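PDB 6VST: arginase, mitochondrial from Medicago truncatula, which hydrolyses L-arginine to urea and L-ornithine, and agmatine to urea and putrescine, using two manganese ions in each subunit of a homohexamer. Local coordinates for residues H240-L245 with G287-R292. Residues are numbered along the deposited sequence; the frame is centred on the assembly and turned at random.
Sequences HEMRTL and GGLLFR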
ATOM      1  N   HIS D 240      -4.030   4.478  34.414  1.00 57.67           N
ATOM      2  CA  HIS D 240      -4.681   3.193  34.167  1.00 55.22           C
ATOM      3  C   HIS D 240      -4.023   2.513  32.975  1.00 53.36           C
ATOM      4  O   HIS D 240      -4.191   2.951  31.829  1.00 50.24           O
ATOM      5  CB  HIS D 240      -6.172   3.382  33.933  1.00 54.85           C
ATOM      6  CG  HIS D 240      -6.867   4.043  35.075  1.00 57.12           C
ATOM      7  ND1 HIS D 240      -7.431   3.333  36.113  1.00 59.78           N
ATOM      8  CD2 HIS D 240      -7.062   5.350  35.362  1.00 57.98           C
ATOM      9  CE1 HIS D 240      -7.962   4.177  36.980  1.00 60.64           C
ATOM     10  NE2 HIS D 240      -7.750   5.406  36.549  1.00 58.69           N
ATOM     11  N   GLU D 241      -3.286   1.437  33.254  1.00 54.04           N
ATOM     12  CA  GLU D 241      -2.594   0.662  32.235  1.00 54.63           C
ATOM     13  C   GLU D 241      -3.533  -0.365  31.597  1.00 55.51           C
ATOM     14  O   GLU D 241      -4.468  -0.859  32.231  1.00 56.87           O
ATOM     15  CB  GLU D 241      -1.386  -0.047  32.850  1.00 55.35           C
ATOM     16  CG  GLU D 241      -0.606   0.821  33.820  1.00 55.59           C
ATOM     17  CD  GLU D 241       0.597   0.117  34.429  1.00 58.80           C
ATOM     18  OE1 GLU D 241       1.389  -0.484  33.679  1.00 62.30           O
ATOM     19  OE2 GLU D 241       0.757   0.171  35.662  1.00 62.10           O
ATOM     20  N   MET D 242      -3.265  -0.684  30.324  1.00 52.19           N
ATOM     21  CA  MET D 242      -4.065  -1.676  29.603  1.00 53.22           C
ATOM     22  C   MET D 242      -4.151  -2.995  30.361  1.00 56.11           C
ATOM     23  O   MET D 242      -5.169  -3.695  30.288  1.00 56.59           O
ATOM     24  CB  MET D 242      -3.472  -1.920  28.217  1.00 53.87           C
ATOM     25  CG  MET D 242      -3.578  -0.746  27.255  1.00 57.24           C
ATOM     26  SD  MET D 242      -5.297  -0.307  26.945  1.00 56.81           S
ATOM     27  CE  MET D 242      -5.890  -1.787  26.110  1.00 55.57           C
ATOM     28  N   ARG D 243      -3.088  -3.342  31.089  1.00 56.62           N
ATOM     29  CA  ARG D 243      -3.051  -4.558  31.890  1.00 62.19           C
ATOM     30  C   ARG D 243      -4.308  -4.742  32.743  1.00 61.97           C
ATOM     31  O   ARG D 243      -4.782  -5.871  32.914  1.00 62.01           O
ATOM     32  CB  ARG D 243      -1.803  -4.517  32.770  1.00 68.13           C
ATOM     33  CG  ARG D 243      -1.254  -5.854  33.160  1.00 75.90           C
ATOM     34  CD  ARG D 243       0.240  -5.729  33.369  1.00 78.93           C
ATOM     35  NE  ARG D 243       0.613  -4.446  33.961  1.00 77.56           N
ATOM     36  CZ  ARG D 243       0.858  -4.265  35.255  1.00 80.93           C
ATOM     37  NH1 ARG D 243       0.762  -5.284  36.101  1.00 82.27           N
ATOM     38  NH2 ARG D 243       1.202  -3.062  35.703  1.00 81.35           N
ATOM     39  N   THR D 244      -4.875  -3.649  33.276  1.00 58.42           N
ATOM     40  CA  THR D 244      -6.012  -3.740  34.191  1.00 58.74           C
ATOM     41  C   THR D 244      -7.313  -3.183  33.606  1.00 59.98           C
ATOM     42  O   THR D 244      -8.273  -2.960  34.356  1.00 58.03           O
ATOM     43  CB  THR D 244      -5.691  -3.034  35.512  1.00 59.72           C
ATOM     44  OG1 THR D 244      -5.450  -1.639  35.277  1.00 56.41           O
ATOM     45  CG2 THR D 244      -4.464  -3.649  36.158  1.00 61.74           C
ATOM     46  N   LEU D 245      -7.381  -2.992  32.283  1.00 58.44           N
ATOM     47  CA  LEU D 245      -8.528  -2.310  31.678  1.00 58.90           C
ATOM     48  C   LEU D 245      -9.859  -2.964  32.046  1.00 62.70           C
ATOM     49  O   LEU D 245     -10.853  -2.264  32.277  1.00 64.53           O
ATOM     50  CB  LEU D 245      -8.376  -2.261  30.156  1.00 58.25           C
ATOM     51  CG  LEU D 245      -9.509  -1.564  29.398  1.00 58.75           C
ATOM     52  CD1 LEU D 245      -9.770  -0.175  29.974  1.00 54.91           C
ATOM     53  CD2 LEU D 245      -9.211  -1.476  27.902  1.00 59.24           C
ATOM     54  N   GLY D 287      -1.681  -3.743  21.360  1.00 45.12           N
ATOM     55  CA  GLY D 287      -2.514  -3.977  22.524  1.00 44.96           C
ATOM     56  C   GLY D 287      -3.127  -2.720  23.096  1.00 45.79           C
ATOM     57  O   GLY D 287      -3.194  -2.565  24.322  1.00 46.22           O
ATOM     58  N   GLY D 288      -3.570  -1.805  22.233  1.00 47.65           N
ATOM     59  CA  GLY D 288      -4.133  -0.547  22.658  1.00 45.27           C
ATOM     60  C   GLY D 288      -5.648  -0.561  22.653  1.00 46.00           C
ATOM     61  O   GLY D 288      -6.297  -1.598  22.501  1.00 48.16           O
ATOM     62  N   LEU D 289      -6.216   0.629  22.812  1.00 44.56           N
ATOM     63  CA  LEU D 289      -7.659   0.747  22.936  1.00 42.44           C
ATOM     64  C   LEU D 289      -8.353   0.473  21.607  1.00 44.72           C
ATOM     65  O   LEU D 289      -7.827   0.754  20.521  1.00 42.79           O
ATOM     66  CB  LEU D 289      -8.037   2.137  23.447  1.00 40.44           C
ATOM     67  CG  LEU D 289      -7.506   2.524  24.825  1.00 40.52           C
ATOM     68  CD1 LEU D 289      -7.931   3.953  25.161  1.00 41.05           C
ATOM     69  CD2 LEU D 289      -8.005   1.564  25.878  1.00 42.39           C
ATOM     70  N   LEU D 290      -9.536  -0.119  21.704  1.00 48.39           N
ATOM     71  CA  LEU D 290     -10.473  -0.101  20.598  1.00 48.56           C
ATOM     72  C   LEU D 290     -11.141   1.268  20.548  1.00 47.30           C
ATOM     73  O   LEU D 290     -11.259   1.959  21.567  1.00 47.66           O
ATOM     74  CB  LEU D 290     -11.520  -1.206  20.751  1.00 49.84           C
ATOM     75  CG  LEU D 290     -11.015  -2.651  20.898  1.00 54.01           C
ATOM     76  CD1 LEU D 290     -12.198  -3.596  21.098  1.00 55.80           C
ATOM     77  CD2 LEU D 290     -10.154  -3.110  19.706  1.00 50.47           C
ATOM     78  N   PHE D 291     -11.549   1.672  19.343  1.00 46.27           N
ATOM     79  CA  PHE D 291     -12.196   2.972  19.184  1.00 46.42           C
ATOM     80  C   PHE D 291     -13.421   3.079  20.076  1.00 48.07           C
ATOM     81  O   PHE D 291     -13.680   4.132  20.670  1.00 46.93           O
ATOM     82  CB  PHE D 291     -12.577   3.205  17.718  1.00 47.06           C
ATOM     83  CG  PHE D 291     -12.888   4.657  17.388  1.00 46.38           C
ATOM     84  CD1 PHE D 291     -11.871   5.535  17.037  1.00 44.54           C
ATOM     85  CD2 PHE D 291     -14.192   5.136  17.431  1.00 44.96           C
ATOM     86  CE1 PHE D 291     -12.148   6.872  16.731  1.00 44.32           C
ATOM     87  CE2 PHE D 291     -14.473   6.479  17.140  1.00 46.67           C
ATOM     88  CZ  PHE D 291     -13.446   7.346  16.787  1.00 43.34           C
ATOM     89  N   ARG D 292     -14.182   1.990  20.190  1.00 48.67           N
ATOM     90  CA  ARG D 292     -15.353   1.975  21.057  1.00 51.80           C
ATOM     91  C   ARG D 292     -14.982   2.186  22.529  1.00 48.46           C
ATOM     92  O   ARG D 292     -15.826   2.637  23.311  1.00 48.31           O
ATOM     93  CB  ARG D 292     -16.104   0.653  20.839  1.00 52.17           C
ATOM     94  CG  ARG D 292     -17.486   0.550  21.483  1.00 52.38           C
ATOM     95  CD  ARG D 292     -18.390   1.713  21.134  1.00 50.97           C
ATOM     96  NE  ARG D 292     -18.527   1.945  19.696  1.00 47.80           N
ATOM     97  CZ  ARG D 292     -19.174   2.996  19.187  1.00 46.23           C
ATOM     98  NH1 ARG D 292     -19.739   3.884  20.003  1.00 44.16           N
ATOM     99  NH2 ARG D 292     -19.261   3.165  17.872  1.00 43.79           N
TER
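Met242 sets its methyl against the carbonyl oxygens of Gly287 and Gly288 and its sulfur against one branch of Leu289. Met242 CE lies 3.3 Å from Gly287 O and 3.6 Å from Gly288 O, while Met242 SD meets Leu289 CD2 at 3.5 Å. The Met242 side chain bends at chi2 and chi3 (-61° and -65°), which turns the sulfur to Leu289 and the methyl to the two glycine carbonyl oxygens. Leu289 CD2 also touches Leu245 CD2, at 3.8 Å, so a single methyl packs against both apolar side chains of 240-245. Leu245 brings its own CD2 to that methyl with CG anti to the backbone nitrogen (chi1 -180°). No hydrogen bond joins the two segments: the evidence is for van der Waals packing, with 171 Å² buried in total and a closest CA pair, Met242 and Gly288, 7.0 Å apart. Gly287 O, beside the methionine methyl, accepts a hydrogen bond from Arg292 NH2 of a neighbouring subunit, and that arginine packs on Met242 as well, which brings the contact into the hexamer interface. Replacing Met242 with alanine would probably leave Leu289 CD2 without its sulfur neighbour and open a gap beside the two carbonyl oxygens. A short 3-10 turn at 242-243, with Leu245 N hydrogen-bonded to Met242 O at 3.1 Å, is consistent with both CB atoms pointing toward 287-292. This turn links strand 238-241, an outermost strand of the chain's parallel arginase-fold sheet, to helix 245-252; across from it, 287-290 leads into helix 291-299, while Leu289 also rests on Val219 of strand 213-221.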